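Local structure of VgrG protein (Vibrio cholerae, 4DTD) at residues A[29-34]-A[89-94]; A[217-222]-A[291-296]. The protein probably cross-links actin monomers covalently through its actin cross-linking domain, a toxic effector module carried by a VgrG protein of the type VI secretion system. All coordinates share one frame; numbering follows the deposited sequence.

Interaction 1. Residues A[29-34]-A[89-94]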
loop_
_atom_site.group_PDB
_atom_site.type_symbol
_atom_site.label_atom_id
_atom_site.label_comp_id
_atom_site.label_asym_id
_atom_site.label_seq_id
_atom_site.Cartn_x
_atom_site.Cartn_y
_atom_site.Cartn_z
ATOM N N ASN A 29 -1.289 -6.922 -7.871
ATOM C CA ASN A 29 -1.224 -7.008 -9.319
ATOM C C ASN A 29 -2.524 -6.636 -9.974
ATOM O O ASN A 29 -3.479 -7.422 -9.913
ATOM C CB ASN A 29 -0.819 -8.413 -9.745
ATOM C CG ASN A 29 0.098 -8.478 -10.935
ATOM O OD1 ASN A 29 1.089 -9.194 -10.902
ATOM N ND2 ASN A 29 -0.183 -7.725 -12.004
ATOM N N GLU A 30 -2.569 -5.452 -10.621
ATOM C CA GLU A 30 -3.746 -4.997 -11.400
ATOM C C GLU A 30 -3.716 -5.809 -12.683
ATOM O O GLU A 30 -2.650 -5.919 -13.271
ATOM C CB GLU A 30 -3.742 -3.483 -11.756
ATOM C CG GLU A 30 -2.958 -2.556 -10.843
ATOM C CD GLU A 30 -2.242 -1.391 -11.518
ATOM O OE1 GLU A 30 -2.579 -1.043 -12.674
ATOM O OE2 GLU A 30 -1.295 -0.859 -10.894
ATOM N N LEU A 31 -4.845 -6.430 -13.068
ATOM C CA LEU A 31 -4.934 -7.291 -14.252
ATOM C C LEU A 31 -5.346 -6.531 -15.501
ATOM O O LEU A 31 -5.978 -5.475 -15.414
ATOM C CB LEU A 31 -5.913 -8.465 -14.041
ATOM C CG LEU A 31 -5.733 -9.339 -12.818
ATOM C CD1 LEU A 31 -6.749 -10.457 -12.808
ATOM C CD2 LEU A 31 -4.307 -9.862 -12.705
ATOM N N ALA A 32 -5.018 -7.102 -16.674
ATOM C CA ALA A 32 -5.407 -6.541 -17.960
ATOM C C ALA A 32 -6.152 -7.611 -18.692
ATOM O O ALA A 32 -5.825 -8.806 -18.568
ATOM C CB ALA A 32 -4.189 -6.090 -18.764
ATOM N N GLY A 33 -7.135 -7.180 -19.470
ATOM C CA GLY A 33 -7.931 -8.109 -20.258
ATOM C C GLY A 33 -9.339 -8.301 -19.747
ATOM O O GLY A 33 -10.142 -8.964 -20.405
ATOM N N LEU A 34 -9.653 -7.725 -18.569
ATOM C CA LEU A 34 -10.985 -7.849 -18.021
ATOM C C LEU A 34 -11.295 -6.770 -17.039
ATOM O O LEU A 34 -10.396 -6.050 -16.602
ATOM C CB LEU A 34 -11.301 -9.270 -17.452
ATOM C CG LEU A 34 -10.385 -9.834 -16.337
ATOM C CD1 LEU A 34 -10.622 -9.146 -15.033
ATOM C CD2 LEU A 34 -10.675 -11.303 -16.115
ATOM N N VAL A 89 -9.521 -5.080 -12.209
ATOM C CA VAL A 89 -9.381 -6.023 -11.120
ATOM C C VAL A 89 -7.955 -6.002 -10.601
ATOM O O VAL A 89 -6.997 -6.028 -11.361
ATOM C CB VAL A 89 -9.831 -7.452 -11.549
ATOM C CG1 VAL A 89 -9.532 -8.502 -10.451
ATOM C CG2 VAL A 89 -11.306 -7.459 -11.915
ATOM N N GLU A 90 -7.817 -5.985 -9.305
ATOM C CA GLU A 90 -6.513 -6.041 -8.693
ATOM C C GLU A 90 -6.478 -7.217 -7.728
ATOM O O GLU A 90 -7.411 -7.393 -6.955
ATOM C CB GLU A 90 -6.207 -4.720 -7.974
ATOM C CG GLU A 90 -4.712 -4.423 -7.929
ATOM C CD GLU A 90 -4.224 -3.548 -6.793
ATOM O OE1 GLU A 90 -5.032 -3.220 -5.895
ATOM O OE2 GLU A 90 -3.019 -3.205 -6.793
ATOM N N LEU A 91 -5.404 -8.003 -7.763
ATOM C CA LEU A 91 -5.154 -9.142 -6.861
ATOM C C LEU A 91 -4.208 -8.631 -5.750
ATOM O O LEU A 91 -3.098 -8.173 -6.033
ATOM C CB LEU A 91 -4.505 -10.282 -7.657
ATOM C CG LEU A 91 -5.420 -11.308 -8.396
ATOM C CD1 LEU A 91 -6.769 -10.780 -8.773
ATOM C CD2 LEU A 91 -4.707 -11.956 -9.545
ATOM N N VAL A 92 -4.712 -8.610 -4.493
ATOM C CA VAL A 92 -3.995 -8.087 -3.327
ATOM C C VAL A 92 -3.717 -9.221 -2.322
ATOM O O VAL A 92 -4.637 -9.741 -1.690
ATOM C CB VAL A 92 -4.738 -6.857 -2.712
ATOM C CG1 VAL A 92 -4.030 -6.362 -1.457
ATOM C CG2 VAL A 92 -4.850 -5.726 -3.729
ATOM N N SER A 93 -2.451 -9.618 -2.202
ATOM C CA SER A 93 -2.083 -10.714 -1.326
ATOM C C SER A 93 -2.260 -10.429 0.168
ATOM O O SER A 93 -2.202 -9.282 0.603
ATOM C CB SER A 93 -0.669 -11.200 -1.624
ATOM O OG SER A 93 0.293 -10.353 -1.017
ATOM N N TYR A 94 -2.487 -11.486 0.948
ATOM C CA TYR A 94 -2.529 -11.347 2.389
ATOM C C TYR A 94 -1.066 -11.475 2.765
ATOM O O TYR A 94 -0.403 -12.378 2.232
ATOM C CB TYR A 94 -3.372 -12.436 3.033
ATOM C CG TYR A 94 -4.861 -12.226 2.857
ATOM C CD1 TYR A 94 -5.579 -11.424 3.734
ATOM C CD2 TYR A 94 -5.561 -12.870 1.837
ATOM C CE1 TYR A 94 -6.962 -11.290 3.624
ATOM C CE2 TYR A 94 -6.938 -12.720 1.699
ATOM C CZ TYR A 94 -7.639 -11.942 2.603
ATOM O OH TYR A 94 -9.002 -11.802 2.481
HETATM O O HOH W 1 -8.739 -5.847 -14.623
#
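Asn-29 and Leu-91 face each other as a hydrogen-bonded pair where strands 23-30 and 84-97 run antiparallel, in the beta-sheet part of the actin cross-linking domain. Asn-29 N gives its hydrogen to Leu-91 O at 2.9 Å, in the carbonyl plane, whereas Leu-91 N returns a bond to Asn-29 O from above that carbonyl's plane. A third bond continues the ladder: Leu-31 N reaches Val-89 O at 2.8 Å, almost straight at hydrogen (173°).

Between these rungs, Glu-30 and Glu-90 form a non-hydrogen-bonded pair, their side chains on the face away from Asn-29 and Leu-91. They touch through methylenes, CG of Glu-30 lying 3.9 Å from CG of Glu-90, while the carboxylate planes are turned 62° apart. Lys-11 forms a salt bridge with Glu-30 OE2.

Beyond the ladder the contact is apolar. The side chains of Leu-31 and Leu-91 lie roughly perpendicular, CD2 of each meeting at 3.8 Å, and helix 101-124 covers them with Phe-118 and Met-111. With CG wedged between backbone N and carbonyl carbon (chi1 58°), Leu-34 brings CD1 to 3.6 Å from Val-89 CG2.

The amide of Asn-29 leads away from the partner strand, ND2 to Thr-169 O and OD1 to Gln-173 NE2. Where the chain bends between Leu-31 and Leu-34, one water replaces direct pairing: it accepts from Val-89 N and donates to Leu-31 O and, at 2.6 Å, to Leu-34 O.

Interaction 2. Residues A[217-222]-A[291-296]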
loop_
_atom_site.group_PDB
_atom_site.type_symbol
_atom_site.label_atom_id
_atom_site.label_comp_id
_atom_site.label_asym_id
_atom_site.label_seq_id
_atom_site.Cartn_x
_atom_site.Cartn_y
_atom_site.Cartn_z
ATOM N N ASN A 217 20.450 13.156 28.814
ATOM C CA ASN A 217 20.515 11.783 29.311
ATOM C C ASN A 217 19.274 11.046 28.791
ATOM O O ASN A 217 18.244 11.006 29.471
ATOM C CB ASN A 217 20.592 11.746 30.850
ATOM C CG ASN A 217 21.902 12.248 31.398
ATOM O OD1 ASN A 217 22.824 11.473 31.669
ATOM N ND2 ASN A 217 22.014 13.560 31.572
ATOM N N LEU A 218 19.357 10.518 27.554
ATOM C CA LEU A 218 18.239 9.805 26.918
ATOM C C LEU A 218 18.201 8.341 27.340
ATOM O O LEU A 218 19.260 7.730 27.537
ATOM C CB LEU A 218 18.298 9.897 25.379
ATOM C CG LEU A 218 18.279 11.282 24.728
ATOM C CD1 LEU A 218 18.570 11.179 23.248
ATOM C CD2 LEU A 218 16.961 12.010 24.976
ATOM N N ASP A 219 16.978 7.778 27.456
ATOM C CA ASP A 219 16.744 6.374 27.809
ATOM C C ASP A 219 17.361 5.440 26.754
ATOM O O ASP A 219 18.075 4.507 27.119
ATOM C CB ASP A 219 15.247 6.104 28.003
ATOM C CG ASP A 219 14.625 6.944 29.102
ATOM O OD1 ASP A 219 14.699 6.531 30.273
ATOM O OD2 ASP A 219 14.076 8.019 28.789
ATOM N N ASP A 220 17.136 5.727 25.453
ATOM C CA ASP A 220 17.711 4.970 24.333
ATOM C C ASP A 220 18.123 5.940 23.221
ATOM O O ASP A 220 17.326 6.263 22.345
ATOM C CB ASP A 220 16.743 3.872 23.821
ATOM C CG ASP A 220 17.394 2.705 23.081
ATOM O OD1 ASP A 220 18.486 2.896 22.496
ATOM O OD2 ASP A 220 16.778 1.625 23.027
ATOM N N LYS A 221 19.373 6.417 23.286
ATOM C CA LYS A 221 19.977 7.368 22.352
ATOM C C LYS A 221 19.943 6.903 20.887
ATOM O O LYS A 221 19.538 7.685 20.026
ATOM C CB LYS A 221 21.414 7.719 22.786
ATOM C CG LYS A 221 21.487 8.553 24.064
ATOM C CD LYS A 221 22.669 8.166 24.954
ATOM C CE LYS A 221 22.453 8.612 26.385
ATOM N NZ LYS A 221 23.580 8.216 27.272
ATOM N N GLU A 222 20.361 5.647 20.612
ATOM C CA GLU A 222 20.412 5.044 19.274
ATOM C C GLU A 222 19.006 4.889 18.664
ATOM O O GLU A 222 18.817 5.176 17.481
ATOM C CB GLU A 222 21.170 3.705 19.334
ATOM C CG GLU A 222 21.119 2.836 18.081
ATOM C CD GLU A 222 21.862 3.310 16.845
ATOM O OE1 GLU A 222 22.930 3.951 16.989
ATOM O OE2 GLU A 222 21.403 2.980 15.727
ATOM N N SER A 291 10.272 6.046 25.103
ATOM C CA SER A 291 9.796 6.488 26.417
ATOM C C SER A 291 9.254 7.924 26.276
ATOM O O SER A 291 9.787 8.695 25.469
ATOM C CB SER A 291 10.948 6.486 27.419
ATOM O OG SER A 291 11.984 7.385 27.053
ATOM N N LYS A 292 8.222 8.286 27.067
ATOM C CA LYS A 292 7.602 9.622 27.072
ATOM C C LYS A 292 8.648 10.752 26.937
ATOM O O LYS A 292 8.455 11.669 26.134
ATOM C CB LYS A 292 6.753 9.807 28.342
ATOM C CG LYS A 292 5.932 11.092 28.390
ATOM C CD LYS A 292 6.183 11.860 29.686
ATOM C CE LYS A 292 5.303 13.080 29.819
ATOM N NZ LYS A 292 5.730 13.954 30.946
ATOM N N SER A 293 9.765 10.649 27.684
ATOM C CA SER A 293 10.855 11.618 27.678
ATOM C C SER A 293 11.605 11.643 26.344
ATOM O O SER A 293 11.797 12.729 25.792
ATOM C CB SER A 293 11.816 11.353 28.836
ATOM O OG SER A 293 12.954 12.201 28.798
ATOM N N ASP A 294 12.042 10.459 25.837
ATOM C CA ASP A 294 12.770 10.327 24.568
ATOM C C ASP A 294 11.943 10.859 23.392
ATOM O O ASP A 294 12.492 11.526 22.514
ATOM C CB ASP A 294 13.177 8.866 24.310
ATOM C CG ASP A 294 14.370 8.360 25.103
ATOM O OD1 ASP A 294 14.779 9.045 26.070
ATOM O OD2 ASP A 294 14.886 7.267 24.765
ATOM N N ALA A 295 10.620 10.581 23.403
ATOM C CA ALA A 295 9.679 11.022 22.379
ATOM C C ALA A 295 9.609 12.547 22.353
ATOM O O ALA A 295 9.710 13.129 21.271
ATOM C CB ALA A 295 8.302 10.418 22.624
ATOM N N LYS A 296 9.512 13.190 23.546
ATOM C CA LYS A 296 9.471 14.647 23.703
ATOM C C LYS A 296 10.734 15.279 23.115
ATOM O O LYS A 296 10.626 16.226 22.334
ATOM C CB LYS A 296 9.311 15.041 25.182
ATOM C CG LYS A 296 7.873 15.020 25.671
ATOM C CD LYS A 296 7.771 15.526 27.100
ATOM C CE LYS A 296 6.345 15.841 27.486
ATOM N NZ LYS A 296 6.247 16.327 28.890
#
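Asp-219 and Asp-294 each set CG opposite their own carbonyl carbon and beside the backbone N (chi1 -60° and -77°), and Ser-291 tucks OG between backbone N and carbonyl carbon; together these rotations gather two carboxylates and a hydroxyl at the start of helix 292-307.

The Asp-294 carboxylate acts as a two-pronged acceptor for the backbone just ahead of helix 221-245. Its OD1 takes the N-H of Asp-219 at 2.9 Å, and its OD2 takes that of Asp-220 at 2.8 Å. Both oxygens use their syn lone pairs, so two successive peptide N-H groups grip the carboxylate and would oppose its rotation about CB-CG. Asp-294 is buried, and these two N-H groups supply partners for its oxygens. Leu-218 crosses it at a slant, CB 3.7 Å from Asp-294 OD1.

The side chain of Asp-219 comes back across the contact. Ser-291 OG donates to Asp-219 OD2 at 2.8 Å, meeting it from above the carboxylate plane. The same OG accepts a weak bond from Asp-294 N, so one hydroxyl ties the loop to the helix beginning. This arrangement leaves Asp-219 OD2 just 3.0 Å from Asp-294 OD1, two acceptors with no bond between them; the carboxylate planes stand 46° apart.

The loop leading into helix 221-245 is thus joined to the first turn of helix 292-307. Ser-291 is the N-cap of helix 292-307, with Asp-294 at its N3 position, while Asp-220 is the N-cap of helix 221-245, its OD1 bonding Leu-223 N: both are side-chain N-caps reaching the N3 amide, each through a weak bond.

Both contacts belong to the actin cross-linking domain, yet they join separate parts of the fold. Their centres are 44 Å apart and their nearest atoms about 30 Å, so neither touches the other; they sit on opposite sides of the chain's centre, at 14 Å from it for interaction 1 and 30 Å for interaction 2. In sequence they are not interleaved: both segments of interaction 1 come before either of interaction 2. Interaction 1 is a buried strand pairing, interaction 2 a partly buried meeting of helix beginnings. Together they illustrate two ways of holding distant sequence together: repeated backbone bonds, and one carboxylate bridging consecutive backbone N-H groups.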